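Local coordinates for protein glycoside Hydrolase (Bacteroides uniformis, PDB 5TA0) that probably cleaves agarose-derived galactan chains as a family 86 glycoside hydrolase and, as an engineered variant, binds neoagarooctaose in its pocket, at residues 444-449 and 510-515; 473-478 and 493-498. All coordinates share one frame; numbering follows the deposited sequence.

How the contacts relate
Both contacts are antiparallel strand pairings in the beta-sandwich region, with centres about 9 Å apart, and both segments of contact 2 fall between those of contact 1 in sequence. Strands 508-514 and 472-481 are neighbours in one sheet: C512 N lies 2.8 Å from E474 O, probably as a hydrogen bond, and I511 CG2 packs at 3.6 Å on I473 CG2. Contact 1 is buried, and aromatic and aliphatic side chains dominate it. Contact 2, at the outermost strand on that side of the sheet, is only partly buried; there a tyrosine ring and a leucine pack on a valine, while the carboxylates of D494 and E474 lie toward the more accessible side.

Contact 1 (444-449 and 510-515); sequences NVYFII and VICYNF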
loop_
_atom_site.group_PDB
_atom_site.type_symbol
_atom_site.label_atom_id
_atom_site.label_comp_id
_atom_site.label_asym_id
_atom_site.label_seq_id
_atom_site.Cartn_x
_atom_site.Cartn_y
_atom_site.Cartn_z
ATOM N N ASN A 444 -21.385 13.977 -10.401
ATOM C CA ASN A 444 -20.079 14.421 -9.926
ATOM C C ASN A 444 -18.941 13.640 -10.549
ATOM O O ASN A 444 -19.030 12.414 -10.675
ATOM C CB ASN A 444 -19.995 14.279 -8.421
ATOM C CG ASN A 444 -20.901 15.246 -7.709
ATOM O OD1 ASN A 444 -20.798 16.451 -7.916
ATOM N ND2 ASN A 444 -21.784 14.739 -6.882
ATOM N N VAL A 445 -17.892 14.349 -10.937
ATOM C CA VAL A 445 -16.680 13.727 -11.477
ATOM C C VAL A 445 -15.490 14.224 -10.679
ATOM O O VAL A 445 -15.336 15.428 -10.507
ATOM C CB VAL A 445 -16.467 14.048 -12.964
ATOM C CG1 VAL A 445 -15.269 13.282 -13.527
ATOM C CG2 VAL A 445 -17.722 13.714 -13.745
ATOM N N TYR A 446 -14.645 13.304 -10.226
ATOM C CA TYR A 446 -13.461 13.594 -9.410
ATOM C C TYR A 446 -12.257 13.280 -10.257
ATOM O O TYR A 446 -12.074 12.140 -10.688
ATOM C CB TYR A 446 -13.462 12.758 -8.113
ATOM C CG TYR A 446 -14.707 12.989 -7.331
ATOM C CD1 TYR A 446 -14.831 14.121 -6.531
ATOM C CD2 TYR A 446 -15.794 12.127 -7.441
ATOM C CE1 TYR A 446 -15.992 14.373 -5.843
ATOM C CE2 TYR A 446 -16.974 12.369 -6.745
ATOM C CZ TYR A 446 -17.052 13.498 -5.949
ATOM O OH TYR A 446 -18.212 13.797 -5.273
ATOM N N PHE A 447 -11.448 14.307 -10.532
ATOM C CA PHE A 447 -10.261 14.221 -11.364
ATOM C C PHE A 447 -9.057 14.460 -10.452
ATOM O O PHE A 447 -8.908 15.559 -9.886
ATOM C CB PHE A 447 -10.373 15.286 -12.457
ATOM C CG PHE A 447 -9.323 15.241 -13.538
ATOM C CD1 PHE A 447 -8.528 14.137 -13.813
ATOM C CD2 PHE A 447 -9.196 16.368 -14.365
ATOM C CE1 PHE A 447 -7.609 14.162 -14.853
ATOM C CE2 PHE A 447 -8.311 16.373 -15.417
ATOM C CZ PHE A 447 -7.533 15.282 -15.661
ATOM N N ILE A 448 -8.257 13.412 -10.240
ATOM C CA ILE A 448 -7.150 13.479 -9.266
ATOM C C ILE A 448 -5.843 13.494 -10.007
ATOM O O ILE A 448 -5.615 12.677 -10.892
ATOM C CB ILE A 448 -7.164 12.285 -8.280
ATOM C CG1 ILE A 448 -8.541 12.085 -7.641
ATOM C CG2 ILE A 448 -6.106 12.459 -7.212
ATOM C CD1 ILE A 448 -9.336 10.928 -8.197
ATOM N N ILE A 449 -4.963 14.440 -9.650
ATOM C CA ILE A 449 -3.678 14.591 -10.315
ATOM C C ILE A 449 -2.608 14.746 -9.245
ATOM O O ILE A 449 -2.792 15.521 -8.317
ATOM C CB ILE A 449 -3.650 15.791 -11.304
ATOM C CG1 ILE A 449 -4.927 15.802 -12.170
ATOM C CG2 ILE A 449 -2.380 15.778 -12.133
ATOM C CD1 ILE A 449 -5.061 17.015 -13.078
ATOM N N VAL A 510 -7.451 17.485 -6.310
ATOM C CA VAL A 510 -8.698 16.768 -6.607
ATOM C C VAL A 510 -9.648 17.836 -7.151
ATOM O O VAL A 510 -10.008 18.783 -6.416
ATOM C CB VAL A 510 -9.298 16.055 -5.378
ATOM C CG1 VAL A 510 -10.694 15.499 -5.682
ATOM C CG2 VAL A 510 -8.367 14.946 -4.898
ATOM N N ILE A 511 -10.012 17.678 -8.420
ATOM C CA ILE A 511 -10.897 18.633 -9.112
ATOM C C ILE A 511 -12.258 17.979 -9.200
ATOM O O ILE A 511 -12.393 16.863 -9.707
ATOM C CB ILE A 511 -10.346 18.969 -10.499
ATOM C CG1 ILE A 511 -8.919 19.536 -10.405
ATOM C CG2 ILE A 511 -11.270 19.962 -11.218
ATOM C CD1 ILE A 511 -8.102 19.405 -11.650
ATOM N N CYS A 512 -13.263 18.648 -8.647
ATOM C CA CYS A 512 -14.610 18.114 -8.557
ATOM C C CYS A 512 -15.502 18.860 -9.554
ATOM O O CYS A 512 -15.777 20.042 -9.366
ATOM C CB CYS A 512 -15.149 18.241 -7.127
ATOM S SG CYS A 512 -14.006 17.672 -5.836
ATOM N N TYR A 513 -15.918 18.171 -10.608
ATOM C CA TYR A 513 -16.849 18.752 -11.601
ATOM C C TYR A 513 -18.247 18.343 -11.212
ATOM O O TYR A 513 -18.490 17.166 -10.958
ATOM C CB TYR A 513 -16.550 18.257 -12.997
ATOM C CG TYR A 513 -15.160 18.566 -13.514
ATOM C CD1 TYR A 513 -14.898 19.690 -14.290
ATOM C CD2 TYR A 513 -14.089 17.738 -13.223
ATOM C CE1 TYR A 513 -13.633 19.971 -14.773
ATOM C CE2 TYR A 513 -12.816 18.014 -13.690
ATOM C CZ TYR A 513 -12.582 19.127 -14.466
ATOM O OH TYR A 513 -11.313 19.373 -14.910
ATOM N N ASN A 514 -19.182 19.299 -11.151
ATOM C CA ASN A 514 -20.576 18.995 -10.924
ATOM C C ASN A 514 -21.375 19.357 -12.180
ATOM O O ASN A 514 -21.260 20.470 -12.692
ATOM C CB ASN A 514 -21.104 19.754 -9.719
ATOM C CG ASN A 514 -22.557 19.445 -9.432
ATOM O OD1 ASN A 514 -23.419 20.299 -9.621
ATOM N ND2 ASN A 514 -22.844 18.232 -9.005
ATOM N N PHE A 515 -22.150 18.395 -12.678
ATOM C CA PHE A 515 -22.954 18.586 -13.890
ATOM C C PHE A 515 -24.442 18.671 -13.564
ATOM O O PHE A 515 -24.902 18.201 -12.537
ATOM C CB PHE A 515 -22.681 17.434 -14.864
ATOM C CG PHE A 515 -21.322 17.490 -15.480
ATOM C CD1 PHE A 515 -21.099 18.150 -16.676
ATOM C CD2 PHE A 515 -20.226 16.887 -14.848
ATOM C CE1 PHE A 515 -19.835 18.194 -17.244
ATOM C CE2 PHE A 515 -18.966 16.936 -15.413
ATOM C CZ PHE A 515 -18.749 17.590 -16.607
#
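N444 carries CG beside its backbone N (chi1 -68°), whereas N514 sends CG anti to its own N (chi1 -179°), and these opposite choices bring the two amides together. N514 ND2 donates to N444 OD1 at 2.9 Å; the donor stands 44° above the carbonyl plane of N444, so the bond misses the lone-pair directions. Two hydrogen-bonded pairs, V445 with Y513 and F447 with I511, supply the antiparallel ladder, each with reciprocal backbone bonds such as V445 N to Y513 O at 2.9 Å. On the face of the asparagines, C512 SG meets the Y446 ring at its edge, 3.7 Å from CD1, and I448 CG1 lies 4.0 Å from V510 CG2. The opposite face is formed by V445, F447, I511 and Y513. F447 and Y513 run side by side, F447 CB meeting the edge of the tyrosine ring at CE2 (3.9 Å), while V445 CG2 touches F515 CE2 at 3.8 Å. I449 CD1 reaches I511 CD1 at 4.1 Å. This second face looks into the sandwich, where V445 and F447 pack on L29 of strand 25-30 and Y513 on L461 and V463 of strand 457-464; within the sheet, strands 434-441 and 472-481 flank the pair.

Contact 2 (473-478 and 493-498); sequences IEVRHL and YDAKSL
Y493 lays its ring against V475. Its chi1 of 62° sets CG between the backbone N and the carbonyl carbon, a crowded position from which the ring runs alongside the valine. V475 CB sits over one face, 3.9 Å from the ring centroid and 18° off the normal, which qualifies as a CH-pi contact, and V475 CG1 lies 3.6 Å from Y493 OH. The backbones of the same two residues are joined twice: V475 N donates to Y493 O at 2.8 Å, and Y493 N returns a bond to V475 O. At D494 the ladder passes to a non-hydrogen-bonded pair with E474. Their carboxylates come near each other, D494 OD1 lying 4.3 Å from E474 OE1, a proximity that would tend to raise the proton affinity of either group. For E474 this is probably countered by R476: R476 NE forms a salt bridge with E474 OE2 at 2.8 Å, in the guanidinium plane, and R476 makes a second salt bridge to D419.

These pairings belong to the beta hairpin of strands 472-481 and 487-495, which forms one margin of the sheet of the sandwich, with 487-495 outermost and 472-481 next to 508-514; the short strand axes are 134° apart, well away from strictly antiparallel.

A495 N then donates to I473 O at 2.9 Å. I473 N instead gives its hydrogen bond to a water, whose own approach to A495 O is unusually short, so a bridge between the two residues is doubtful. Further along, the chain turns onto the face that carries I473 and V475. The backbone at S497 passes I473 CD1, with CA 4.2 Å away. L498 crosses V475, its CD2 lying 3.9 Å from V475 CG2; the leucine also touches I511 of strand 508-514.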
loop_
_atom_site.group_PDB
_atom_site.type_symbol
_atom_site.label_atom_id
_atom_site.label_comp_id
_atom_site.label_asym_id
_atom_site.label_seq_id
_atom_site.Cartn_x
_atom_site.Cartn_y
_atom_site.Cartn_z
ATOM N N ILE A 473 -17.131 23.891 -10.603
ATOM C CA ILE A 473 -15.847 23.193 -10.415
ATOM C C ILE A 473 -15.318 23.582 -9.048
ATOM O O ILE A 473 -15.147 24.786 -8.773
ATOM C CB ILE A 473 -14.828 23.572 -11.517
ATOM C CG1 ILE A 473 -15.431 23.298 -12.906
ATOM C CG2 ILE A 473 -13.498 22.829 -11.331
ATOM C CD1 ILE A 473 -14.582 23.714 -14.072
ATOM N N GLU A 474 -15.074 22.589 -8.182
ATOM C CA GLU A 474 -14.351 22.802 -6.933
ATOM C C GLU A 474 -12.943 22.242 -7.094
ATOM O O GLU A 474 -12.766 21.061 -7.402
ATOM C CB GLU A 474 -15.063 22.154 -5.751
ATOM C CG GLU A 474 -14.271 22.227 -4.455
ATOM C CD GLU A 474 -15.012 21.706 -3.251
ATOM O OE1 GLU A 474 -15.982 22.352 -2.791
ATOM O OE2 GLU A 474 -14.585 20.679 -2.687
ATOM N N VAL A 475 -11.945 23.098 -6.877
ATOM C CA VAL A 475 -10.542 22.708 -6.891
ATOM C C VAL A 475 -10.077 22.523 -5.468
ATOM O O VAL A 475 -10.276 23.395 -4.620
ATOM C CB VAL A 475 -9.664 23.804 -7.542
ATOM C CG1 VAL A 475 -8.177 23.460 -7.485
ATOM C CG2 VAL A 475 -10.136 24.071 -8.973
ATOM N N ARG A 476 -9.437 21.390 -5.207
ATOM C CA ARG A 476 -8.772 21.117 -3.926
ATOM C C ARG A 476 -7.297 20.851 -4.216
ATOM O O ARG A 476 -6.976 20.021 -5.059
ATOM C CB ARG A 476 -9.378 19.893 -3.265
ATOM C CG ARG A 476 -10.892 19.898 -3.134
ATOM C CD ARG A 476 -11.364 18.562 -2.622
ATOM N NE ARG A 476 -12.814 18.480 -2.552
ATOM C CZ ARG A 476 -13.462 17.364 -2.236
ATOM N NH1 ARG A 476 -12.789 16.250 -1.987
ATOM N NH2 ARG A 476 -14.782 17.357 -2.181
ATOM N N HIS A 477 -6.395 21.604 -3.572
ATOM C CA HIS A 477 -4.969 21.550 -3.879
ATOM C C HIS A 477 -4.203 21.468 -2.558
ATOM O O HIS A 477 -4.299 22.384 -1.713
ATOM C CB HIS A 477 -4.577 22.814 -4.659
ATOM C CG HIS A 477 -3.182 22.832 -5.197
ATOM N ND1 HIS A 477 -2.557 24.016 -5.535
ATOM C CD2 HIS A 477 -2.293 21.854 -5.470
ATOM C CE1 HIS A 477 -1.357 23.761 -6.013
ATOM N NE2 HIS A 477 -1.167 22.454 -5.988
ATOM N N LEU A 478 -3.476 20.358 -2.378
ATOM C CA LEU A 478 -2.700 20.084 -1.175
ATOM C C LEU A 478 -1.222 20.213 -1.489
ATOM O O LEU A 478 -0.686 19.453 -2.290
ATOM C CB LEU A 478 -3.013 18.695 -0.631
ATOM C CG LEU A 478 -2.292 18.343 0.672
ATOM C CD1 LEU A 478 -2.726 19.222 1.826
ATOM C CD2 LEU A 478 -2.561 16.882 0.993
ATOM N N TYR A 493 -11.449 25.883 -3.493
ATOM C CA TYR A 493 -12.114 27.059 -4.072
ATOM C C TYR A 493 -12.918 26.687 -5.286
ATOM O O TYR A 493 -12.671 25.668 -5.922
ATOM C CB TYR A 493 -11.098 28.151 -4.414
ATOM C CG TYR A 493 -10.061 27.790 -5.443
ATOM C CD1 TYR A 493 -8.860 27.199 -5.064
ATOM C CD2 TYR A 493 -10.270 28.030 -6.803
ATOM C CE1 TYR A 493 -7.899 26.881 -5.998
ATOM C CE2 TYR A 493 -9.316 27.711 -7.745
ATOM C CZ TYR A 493 -8.120 27.151 -7.340
ATOM O OH TYR A 493 -7.189 26.826 -8.279
ATOM N N ASP A 494 -13.905 27.529 -5.589
ATOM C CA ASP A 494 -14.736 27.366 -6.767
ATOM C C ASP A 494 -14.110 28.082 -7.954
ATOM O O ASP A 494 -13.516 29.145 -7.804
ATOM C CB ASP A 494 -16.142 27.870 -6.477
ATOM C CG ASP A 494 -16.803 27.108 -5.330
ATOM O OD1 ASP A 494 -16.604 25.872 -5.213
ATOM O OD2 ASP A 494 -17.517 27.747 -4.533
ATOM N N ALA A 495 -14.210 27.477 -9.133
ATOM C CA ALA A 495 -13.591 27.998 -10.353
ATOM C C ALA A 495 -14.652 28.036 -11.438
ATOM O O ALA A 495 -15.466 27.116 -11.549
ATOM C CB ALA A 495 -12.427 27.131 -10.783
ATOM N N LYS A 496 -14.670 29.123 -12.206
ATOM C CA LYS A 496 -15.618 29.272 -13.311
ATOM C C LYS A 496 -15.197 28.392 -14.488
ATOM O O LYS A 496 -16.031 27.862 -15.214
ATOM C CB LYS A 496 -15.718 30.743 -13.743
ATOM N N SER A 497 -13.891 28.245 -14.659
ATOM C CA SER A 497 -13.326 27.349 -15.653
ATOM C C SER A 497 -11.985 26.874 -15.122
ATOM O O SER A 497 -11.431 27.493 -14.210
ATOM C CB SER A 497 -13.134 28.094 -16.977
ATOM O OG SER A 497 -12.200 29.147 -16.833
ATOM N N LEU A 498 -11.454 25.799 -15.701
ATOM C CA LEU A 498 -10.126 25.331 -15.318
ATOM C C LEU A 498 -9.379 24.703 -16.475
ATOM O O LEU A 498 -9.125 23.499 -16.507
ATOM C CB LEU A 498 -10.223 24.374 -14.122
ATOM C CG LEU A 498 -8.908 24.195 -13.365
ATOM C CD1 LEU A 498 -8.601 25.436 -12.526
ATOM C CD2 LEU A 498 -8.943 22.948 -12.485
HETATM O O HOH W 1 -17.683 26.660 -10.434
#